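Long-range contact in protein Aster-A (Mus musculus, PDB 6GQF), which carries cholesterol non-vesicularly from the plasma membrane to the endoplasmic reticulum, here represented by its sterol-binding VASt (ASTER) domain: residues D36-L42 / R163-R169. Residues are numbered along the deposited sequence.
Sequences DLSGRLL and RVSSEIR
The first strand of the VASt domain's antiparallel sheet begins here, at the edge, beside the last strand. Residues 40-42 and 163-169 approach to 4.6 Å between axes at 140°. Arg40 and Ser166 form a hydrogen-bonded pair (Arg40 N to Ser166 O 3.2 Å, Ser166 N to Arg40 O 3.0 Å), Leu41 faces Ser165 as a non-hydrogen-bonded pair, and Leu42 N donates to Val164 O at 2.7 Å. Gly39 and Arg40 both oppose Ser166, a classic beta bulge; a CB on Gly39 would clash with Ser166 O. An inverse gamma turn centred on Ser38 (phi/psi -82/50°; weak Gly39 N to Leu37 O bond, 2.9 Å) folds residues 36-38 over the Leu41/Ser165 face. There Leu37 N donates to Ser165 OG (3.2 Å), Ser38 OG to Glu167 OE1 (3.1 Å), and Asp36 OD2 salt-bridges Arg163 NH2 (2.5 Å). Oppositely, extended Arg40 salt-bridges Glu191 and makes a cation-pi contact with Trp187, while Ser166 OG hydrogen-bonds His148 ND1, lining the 25-hydroxycholesterol pocket. First-to-last strand pairing beside a long C-terminal helix typifies the Bet v 1-like helix-grip fold.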
ATOM      1  N   ASP A  36      -9.217   8.666   8.344  1.00 87.96           N
ATOM      2  CA  ASP A  36      -8.590   7.349   8.285  1.00 83.48           C
ATOM      3  C   ASP A  36      -9.596   6.267   7.888  1.00 84.79           C
ATOM      4  O   ASP A  36     -10.765   6.556   7.627  1.00 92.13           O
ATOM      5  CB  ASP A  36      -7.959   7.002   9.637  1.00 89.21           C
ATOM      6  CG  ASP A  36      -6.717   7.818   9.925  1.00 91.51           C
ATOM      7  OD1 ASP A  36      -6.546   8.889   9.305  1.00107.67           O
ATOM      8  OD2 ASP A  36      -5.909   7.390  10.776  1.00 80.30           O
ATOM      9  N   LEU A  37      -9.128   5.022   7.849  1.00 80.41           N
ATOM     10  CA  LEU A  37      -9.967   3.881   7.497  1.00 74.97           C
ATOM     11  C   LEU A  37     -10.337   3.087   8.745  1.00 72.83           C
ATOM     12  O   LEU A  37      -9.576   3.036   9.710  1.00 73.84           O
ATOM     13  CB  LEU A  37      -9.252   2.981   6.486  1.00 72.49           C
ATOM     14  CG  LEU A  37      -8.972   3.597   5.110  1.00 66.32           C
ATOM     15  CD1 LEU A  37      -8.033   2.710   4.315  1.00 65.43           C
ATOM     16  CD2 LEU A  37     -10.259   3.826   4.340  1.00 60.37           C
ATOM     17  N   SER A  38     -11.510   2.464   8.709  1.00 79.64           N
ATOM     18  CA  SER A  38     -12.038   1.721   9.846  1.00 73.97           C
ATOM     19  C   SER A  38     -11.446   0.322   9.932  1.00 72.27           C
ATOM     20  O   SER A  38     -12.177  -0.660  10.060  1.00 84.76           O
ATOM     21  CB  SER A  38     -13.561   1.632   9.751  1.00 89.22           C
ATOM     22  OG  SER A  38     -13.955   0.966   8.561  1.00 87.03           O
ATOM     23  N   GLY A  39     -10.122   0.239   9.855  1.00 70.00           N
ATOM     24  CA  GLY A  39      -9.423  -1.030   9.954  1.00 72.35           C
ATOM     25  C   GLY A  39      -8.317  -0.962  10.988  1.00 67.82           C
ATOM     26  O   GLY A  39      -8.512  -1.386  12.128  1.00 72.29           O
ATOM     27  N   ARG A  40      -7.161  -0.433  10.591  1.00 59.23           N
ATOM     28  CA  ARG A  40      -6.046  -0.222  11.512  1.00 62.18           C
ATOM     29  C   ARG A  40      -5.152   0.915  11.034  1.00 62.03           C
ATOM     30  O   ARG A  40      -5.136   1.249   9.847  1.00 55.25           O
ATOM     31  CB  ARG A  40      -5.210  -1.495  11.669  1.00 61.22           C
ATOM     32  CG  ARG A  40      -5.945  -2.657  12.304  1.00 64.44           C
ATOM     33  CD  ARG A  40      -5.038  -3.850  12.525  1.00 62.58           C
ATOM     34  NE  ARG A  40      -5.800  -5.005  12.996  1.00 70.83           N
ATOM     35  CZ  ARG A  40      -5.278  -6.206  13.230  1.00 74.05           C
ATOM     36  NH1 ARG A  40      -3.983  -6.422  13.042  1.00 65.25           N
ATOM     37  NH2 ARG A  40      -6.054  -7.194  13.653  1.00 80.93           N
ATOM     38  N   LEU A  41      -4.414   1.503  11.974  1.00 58.99           N
ATOM     39  CA  LEU A  41      -3.421   2.527  11.669  1.00 61.91           C
ATOM     40  C   LEU A  41      -2.050   1.872  11.614  1.00 59.73           C
ATOM     41  O   LEU A  41      -1.483   1.527  12.647  1.00 65.71           O
ATOM     42  CB  LEU A  41      -3.444   3.643  12.721  1.00 71.32           C
ATOM     43  CG  LEU A  41      -2.420   4.772  12.556  1.00 70.81           C
ATOM     44  CD1 LEU A  41      -2.701   5.591  11.302  1.00 62.49           C
ATOM     45  CD2 LEU A  41      -2.412   5.662  13.787  1.00 67.41           C
ATOM     46  N   LEU A  42      -1.519   1.701  10.408  1.00 61.74           N
ATOM     47  CA  LEU A  42      -0.302   0.921  10.216  1.00 61.07           C
ATOM     48  C   LEU A  42       0.947   1.759  10.465  1.00 59.11           C
ATOM     49  O   LEU A  42       1.879   1.314  11.137  1.00 62.55           O
ATOM     50  CB  LEU A  42      -0.264   0.330   8.800  1.00 62.95           C
ATOM     51  CG  LEU A  42      -1.228  -0.820   8.463  1.00 59.50           C
ATOM     52  CD1 LEU A  42      -1.017  -2.009   9.380  1.00 63.04           C
ATOM     53  CD2 LEU A  42      -2.681  -0.383   8.511  1.00 61.63           C
ATOM     54  N   ARG A 163       1.159   9.057   7.337  1.00 64.38           N
ATOM     55  CA  ARG A 163       0.145   8.189   7.931  1.00 65.73           C
ATOM     56  C   ARG A 163      -0.329   7.145   6.923  1.00 66.90           C
ATOM     57  O   ARG A 163      -0.534   7.453   5.749  1.00 66.67           O
ATOM     58  CB  ARG A 163      -1.050   9.003   8.434  1.00 61.90           C
ATOM     59  CG  ARG A 163      -0.777   9.796   9.688  1.00 72.46           C
ATOM     60  CD  ARG A 163      -1.939  10.716  10.027  1.00 80.11           C
ATOM     61  NE  ARG A 163      -3.125   9.995  10.492  1.00 84.23           N
ATOM     62  CZ  ARG A 163      -3.334   9.610  11.750  1.00 86.97           C
ATOM     63  NH1 ARG A 163      -2.431   9.854  12.693  1.00 82.36           N
ATOM     64  NH2 ARG A 163      -4.449   8.969  12.067  1.00 79.28           N
ATOM     65  N   VAL A 164      -0.495   5.910   7.387  1.00 63.86           N
ATOM     66  CA  VAL A 164      -1.071   4.857   6.566  1.00 54.23           C
ATOM     67  C   VAL A 164      -2.072   4.042   7.370  1.00 55.22           C
ATOM     68  O   VAL A 164      -1.718   3.381   8.347  1.00 58.27           O
ATOM     69  CB  VAL A 164       0.002   3.912   5.999  1.00 62.77           C
ATOM     70  CG1 VAL A 164      -0.637   2.877   5.071  1.00 59.72           C
ATOM     71  CG2 VAL A 164       1.077   4.703   5.262  1.00 65.70           C
ATOM     72  N   SER A 165      -3.328   4.108   6.950  1.00 60.24           N
ATOM     73  CA  SER A 165      -4.380   3.284   7.515  1.00 61.94           C
ATOM     74  C   SER A 165      -4.877   2.338   6.436  1.00 61.77           C
ATOM     75  O   SER A 165      -4.739   2.618   5.246  1.00 57.47           O
ATOM     76  CB  SER A 165      -5.523   4.147   8.045  1.00 61.86           C
ATOM     77  OG  SER A 165      -6.024   4.980   7.017  1.00 67.02           O
ATOM     78  N   SER A 166      -5.446   1.216   6.858  1.00 65.09           N
ATOM     79  CA  SER A 166      -5.923   0.202   5.927  1.00 61.30           C
ATOM     80  C   SER A 166      -7.257  -0.352   6.391  1.00 61.83           C
ATOM     81  O   SER A 166      -7.709  -0.058   7.495  1.00 62.83           O
ATOM     82  CB  SER A 166      -4.897  -0.920   5.797  1.00 56.66           C
ATOM     83  OG  SER A 166      -3.631  -0.362   5.466  1.00 55.44           O
ATOM     84  N   GLU A 167      -7.895  -1.137   5.532  1.00 59.75           N
ATOM     85  CA  GLU A 167      -9.106  -1.846   5.911  1.00 62.75           C
ATOM     86  C   GLU A 167      -9.364  -2.995   4.941  1.00 53.97           C
ATOM     87  O   GLU A 167      -8.922  -2.966   3.794  1.00 50.23           O
ATOM     88  CB  GLU A 167     -10.307  -0.890   5.966  1.00 61.02           C
ATOM     89  CG  GLU A 167     -10.846  -0.443   4.619  1.00 60.39           C
ATOM     90  CD  GLU A 167     -12.008   0.536   4.753  1.00 76.85           C
ATOM     91  OE1 GLU A 167     -12.347   0.904   5.899  1.00 74.34           O
ATOM     92  OE2 GLU A 167     -12.583   0.937   3.715  1.00 73.92           O
ATOM     93  N   ILE A 168     -10.066  -4.011   5.430  1.00 52.44           N
ATOM     94  CA  ILE A 168     -10.454  -5.160   4.624  1.00 53.47           C
ATOM     95  C   ILE A 168     -11.894  -4.989   4.161  1.00 49.71           C
ATOM     96  O   ILE A 168     -12.767  -4.636   4.952  1.00 55.04           O
ATOM     97  CB  ILE A 168     -10.307  -6.481   5.413  1.00 60.05           C
ATOM     98  CG1 ILE A 168      -8.838  -6.725   5.766  1.00 50.81           C
ATOM     99  CG2 ILE A 168     -10.840  -7.658   4.612  1.00 55.16           C
ATOM    100  CD1 ILE A 168      -8.641  -7.696   6.887  1.00 55.52           C
ATOM    101  N   ARG A 169     -12.126  -5.246   2.878  1.00 55.60           N
ATOM    102  CA  ARG A 169     -13.440  -5.079   2.263  1.00 54.21           C
ATOM    103  C   ARG A 169     -13.934  -6.388   1.650  1.00 53.04           C
ATOM    104  O   ARG A 169     -13.300  -6.945   0.754  1.00 48.49           O
ATOM    105  CB  ARG A 169     -13.391  -3.988   1.195  1.00 54.14           C
ATOM    106  CG  ARG A 169     -13.174  -2.596   1.749  1.00 63.50           C
ATOM    107  CD  ARG A 169     -13.219  -1.548   0.653  1.00 63.66           C
ATOM    108  NE  ARG A 169     -13.011  -0.210   1.196  1.00 64.71           N
ATOM    109  CZ  ARG A 169     -12.694   0.856   0.471  1.00 63.83           C
ATOM    110  NH1 ARG A 169     -12.538   0.755  -0.846  1.00 61.44           N
ATOM    111  NH2 ARG A 169     -12.527   2.028   1.067  1.00 63.88           N
TER